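Local coordinates for probable TonB-dependent receptor (Pseudomonas aeruginosa, PDB 4K3F), which probably binds methionine in the periplasm as a lipid-anchored, solute-capturing protein of the NlpA lipoprotein family, at residues A[116-121]-A[126-131]. Numbering follows the deposited sequence. Where two conformers were deposited one is given.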
ATOM      1  N   ALA A 116      10.348   3.432  -1.815  1.00 15.50           N
ATOM      2  CA  ALA A 116      10.994   4.094  -0.699  1.00 12.90           C
ATOM      3  C   ALA A 116      12.256   4.805  -1.142  1.00 13.60           C
ATOM      4  O   ALA A 116      12.471   5.963  -0.770  1.00 15.89           O
ATOM      5  CB  ALA A 116      11.311   3.082   0.398  1.00 12.93           C
ATOM      6  N   LEU A 117      13.084   4.126  -1.975  1.00 13.05           N
ATOM      7  CA  LEU A 117      14.311   4.761  -2.460  1.00 14.12           C
ATOM      8  C   LEU A 117      13.973   6.004  -3.306  1.00 14.82           C
ATOM      9  O   LEU A 117      14.679   7.020  -3.252  1.00 15.23           O
ATOM     10  CB  LEU A 117      15.143   3.780  -3.267  1.00 14.87           C
ATOM     11  CG  LEU A 117      15.794   2.674  -2.442  1.00 15.50           C
ATOM     12  CD1 LEU A 117      16.384   1.600  -3.355  1.00 16.51           C
ATOM     13  CD2 LEU A 117      16.882   3.260  -1.551  1.00 15.73           C
ATOM     14  N   LEU A 118      12.914   5.914  -4.103  0.50 14.54           N
ATOM     15  CA  LEU A 118      12.488   7.072  -4.900  0.50 16.05           C
ATOM     16  C   LEU A 118      12.046   8.257  -4.041  0.50 14.21           C
ATOM     17  O   LEU A 118      12.318   9.405  -4.394  0.50 15.65           O
ATOM     18  CB  LEU A 118      11.378   6.683  -5.885  0.50 17.45           C
ATOM     19  CG  LEU A 118      11.854   5.805  -7.050  0.50 19.02           C
ATOM     20  CD1 LEU A 118      10.665   5.395  -7.902  0.50 21.74           C
ATOM     21  CD2 LEU A 118      12.867   6.499  -7.922  0.50 22.35           C
ATOM     22  N   LEU A 119      11.389   7.990  -2.917  1.00 14.04           N
ATOM     23  CA  LEU A 119      11.027   9.053  -1.970  1.00 14.51           C
ATOM     24  C   LEU A 119      12.304   9.649  -1.377  1.00 15.78           C
ATOM     25  O   LEU A 119      12.423  10.877  -1.248  1.00 15.66           O
ATOM     26  CB  LEU A 119      10.101   8.525  -0.845  1.00 15.15           C
ATOM     27  CG  LEU A 119       9.725   9.587   0.191  1.00 17.33           C
ATOM     28  CD1 LEU A 119       9.063  10.810  -0.470  1.00 19.84           C
ATOM     29  CD2 LEU A 119       8.865   8.998   1.305  1.00 18.57           C
ATOM     30  N   LEU A 120      13.274   8.810  -1.001  1.00 14.78           N
ATOM     31  CA  LEU A 120      14.554   9.344  -0.485  1.00 15.97           C
ATOM     32  C   LEU A 120      15.230  10.229  -1.547  1.00 18.68           C
ATOM     33  O   LEU A 120      15.849  11.277  -1.233  1.00 17.36           O
ATOM     34  CB  LEU A 120      15.511   8.233  -0.048  1.00 15.70           C
ATOM     35  CG  LEU A 120      15.018   7.406   1.130  1.00 17.07           C
ATOM     36  CD1 LEU A 120      15.935   6.209   1.424  1.00 17.00           C
ATOM     37  CD2 LEU A 120      14.894   8.275   2.361  1.00 18.53           C
ATOM     38  N   ASP A 121      15.123   9.822  -2.810  1.00 16.05           N
ATOM     39  CA  ASP A 121      15.685  10.617  -3.904  1.00 16.35           C
ATOM     40  C   ASP A 121      14.915  11.958  -4.032  1.00 19.06           C
ATOM     41  O   ASP A 121      15.517  13.046  -4.116  1.00 17.99           O
ATOM     42  CB  ASP A 121      15.712   9.781  -5.188  1.00 18.21           C
ATOM     43  CG  ASP A 121      16.148  10.587  -6.435  1.00 23.41           C
ATOM     44  OD1 ASP A 121      15.351  11.425  -6.950  1.00 25.36           O
ATOM     45  OD2 ASP A 121      17.264  10.340  -6.928  1.00 20.96           O
ATOM     46  N   ILE A 126      19.397  10.932  -0.770  0.50 20.47           N
ATOM     47  CA  ILE A 126      20.345  10.273  -1.651  0.50 19.14           C
ATOM     48  C   ILE A 126      19.986  10.689  -3.052  0.50 19.36           C
ATOM     49  O   ILE A 126      18.984  11.382  -3.270  0.50 19.86           O
ATOM     50  CB  ILE A 126      20.237   8.737  -1.596  0.50 19.40           C
ATOM     51  CG1 ILE A 126      18.864   8.321  -2.126  0.50 18.89           C
ATOM     52  CG2 ILE A 126      20.524   8.207  -0.187  0.50 19.63           C
ATOM     53  CD1 ILE A 126      18.513   6.864  -1.937  0.50 18.17           C
ATOM     54  N   LYS A 127      20.786  10.252  -4.012  1.00 18.58           N
ATOM     55  CA  LYS A 127      20.429  10.394  -5.409  1.00 19.14           C
ATOM     56  C   LYS A 127      20.535   9.010  -6.076  1.00 17.96           C
ATOM     57  O   LYS A 127      21.462   8.245  -5.798  1.00 19.01           O
ATOM     58  CB  LYS A 127      21.294  11.437  -6.108  1.00 21.62           C
ATOM     59  CG  LYS A 127      20.812  11.710  -7.519  1.00 27.74           C
ATOM     60  CD  LYS A 127      21.400  12.984  -8.094  1.00 35.80           C
ATOM     61  CE  LYS A 127      20.363  13.683  -8.943  1.00 42.48           C
ATOM     62  NZ  LYS A 127      19.894  12.809 -10.038  1.00 48.38           N
ATOM     63  N   LEU A 128      19.515   8.674  -6.874  1.00 16.92           N
ATOM     64  CA  LEU A 128      19.517   7.467  -7.686  1.00 17.89           C
ATOM     65  C   LEU A 128      19.972   7.754  -9.123  1.00 15.99           C
ATOM     66  O   LEU A 128      19.841   8.885  -9.611  1.00 17.42           O
ATOM     67  CB  LEU A 128      18.110   6.878  -7.727  1.00 17.57           C
ATOM     68  CG  LEU A 128      17.528   6.359  -6.396  1.00 16.88           C
ATOM     69  CD1 LEU A 128      16.052   6.078  -6.586  1.00 16.75           C
ATOM     70  CD2 LEU A 128      18.251   5.099  -5.935  1.00 18.01           C
ATOM     71  N   LYS A 129      20.520   6.732  -9.794  1.00 17.39           N
ATOM     72  CA  LYS A 129      20.963   6.863 -11.188  1.00 18.15           C
ATOM     73  C   LYS A 129      19.853   7.402 -12.085  1.00 20.95           C
ATOM     74  O   LYS A 129      18.671   7.182 -11.825  1.00 20.70           O
ATOM     75  CB  LYS A 129      21.469   5.522 -11.733  1.00 20.00           C
ATOM     76  CG  LYS A 129      20.401   4.446 -11.868  1.00 22.97           C
ATOM     77  CD  LYS A 129      21.004   3.079 -12.189  1.00 27.70           C
ATOM     78  CE  LYS A 129      19.934   2.091 -12.663  1.00 32.48           C
ATOM     79  NZ  LYS A 129      20.449   0.688 -12.785  1.00 40.96           N
ATOM     80  N   ASP A 130      20.268   8.135 -13.110  1.00 22.33           N
ATOM     81  CA  ASP A 130      19.352   8.833 -13.991  1.00 25.32           C
ATOM     82  C   ASP A 130      18.349   7.913 -14.709  1.00 24.31           C
ATOM     83  O   ASP A 130      17.205   8.288 -14.948  1.00 28.50           O
ATOM     84  CB  ASP A 130      20.175   9.601 -15.018  1.00 31.14           C
ATOM     85  CG  ASP A 130      19.317  10.497 -15.863  1.00 41.23           C
ATOM     86  OD1 ASP A 130      18.853  11.521 -15.333  1.00 45.43           O
ATOM     87  OD2 ASP A 130      19.096  10.154 -17.037  1.00 47.97           O
ATOM     88  N   ASN A 131      18.777   6.704 -15.035  1.00 25.38           N
ATOM     89  CA  ASN A 131      17.918   5.761 -15.760  1.00 32.73           C
ATOM     90  C   ASN A 131      17.123   4.830 -14.808  1.00 33.28           C
ATOM     91  O   ASN A 131      16.666   3.757 -15.210  1.00 31.91           O
ATOM     92  CB  ASN A 131      18.753   4.919 -16.752  1.00 39.78           C
ATOM     93  CG  ASN A 131      19.820   4.069 -16.063  1.00 49.69           C
ATOM     94  OD1 ASN A 131      20.507   4.532 -15.148  1.00 63.71           O
ATOM     95  ND2 ASN A 131      19.980   2.830 -16.519  1.00 58.75           N
TER
HETATM   96  O   HOH W   1      18.168  13.608  -4.658  1.00 27.77           O
HETATM   97  O   HOH W   2      17.629  10.488  -9.526  1.00 33.93           O
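D121 and L128 meet through a single direct hydrogen bond, a worked example of how a carboxylate near the end of a helix can receive the strand that follows it. The backbone N of L128 donates to OD2 of D121 over 2.8 Å, almost perfectly straight at 178°, and it enters on the anti lone pair, away from the other carboxylate oxygen. With CG of D121 anti to the backbone N (chi1 174°) and the carboxylate turned by chi2 to -73°, OD2 is brought to the L128 amide. The backbone of D121 adds a weaker polar touch, its CA lying 3.4 Å from O of I126 in a CA-H...O contact.

Two waters extend this polar side. One donates to both backbone carbonyls, O of D121 and O of I126; the other donates to OD2 of D121 at 2.6 Å and to O of L128, while NZ of K127 gives it only a weak bond. OD2 thus accepts from an amide and a water, and NZ of K127 stays 4.8 Å from OD2 of D121, too far for a direct salt bridge.

Apolar packing fills the other side. In the conformer given, CD1 of I126 lies 3.8 Å from CB of L120 and also meets CD2 of L117, the side chains of L117 and I126 being set at a slant. CD1 of L128 rests 3.7 Å from O of L117 and 4.0 Å from CB of D121.

Helix 110-122 also packs on strands 103-107 and 167-170, while strand 127-128 pairs with 141-143, so the contact joins this small two-stranded sheet to a helix beside the five-stranded sheet. The amide and water donors to OD2 would tend to favour the ionised carboxylate, and the straight N-H bond ties the backbone at L128 to the helix end.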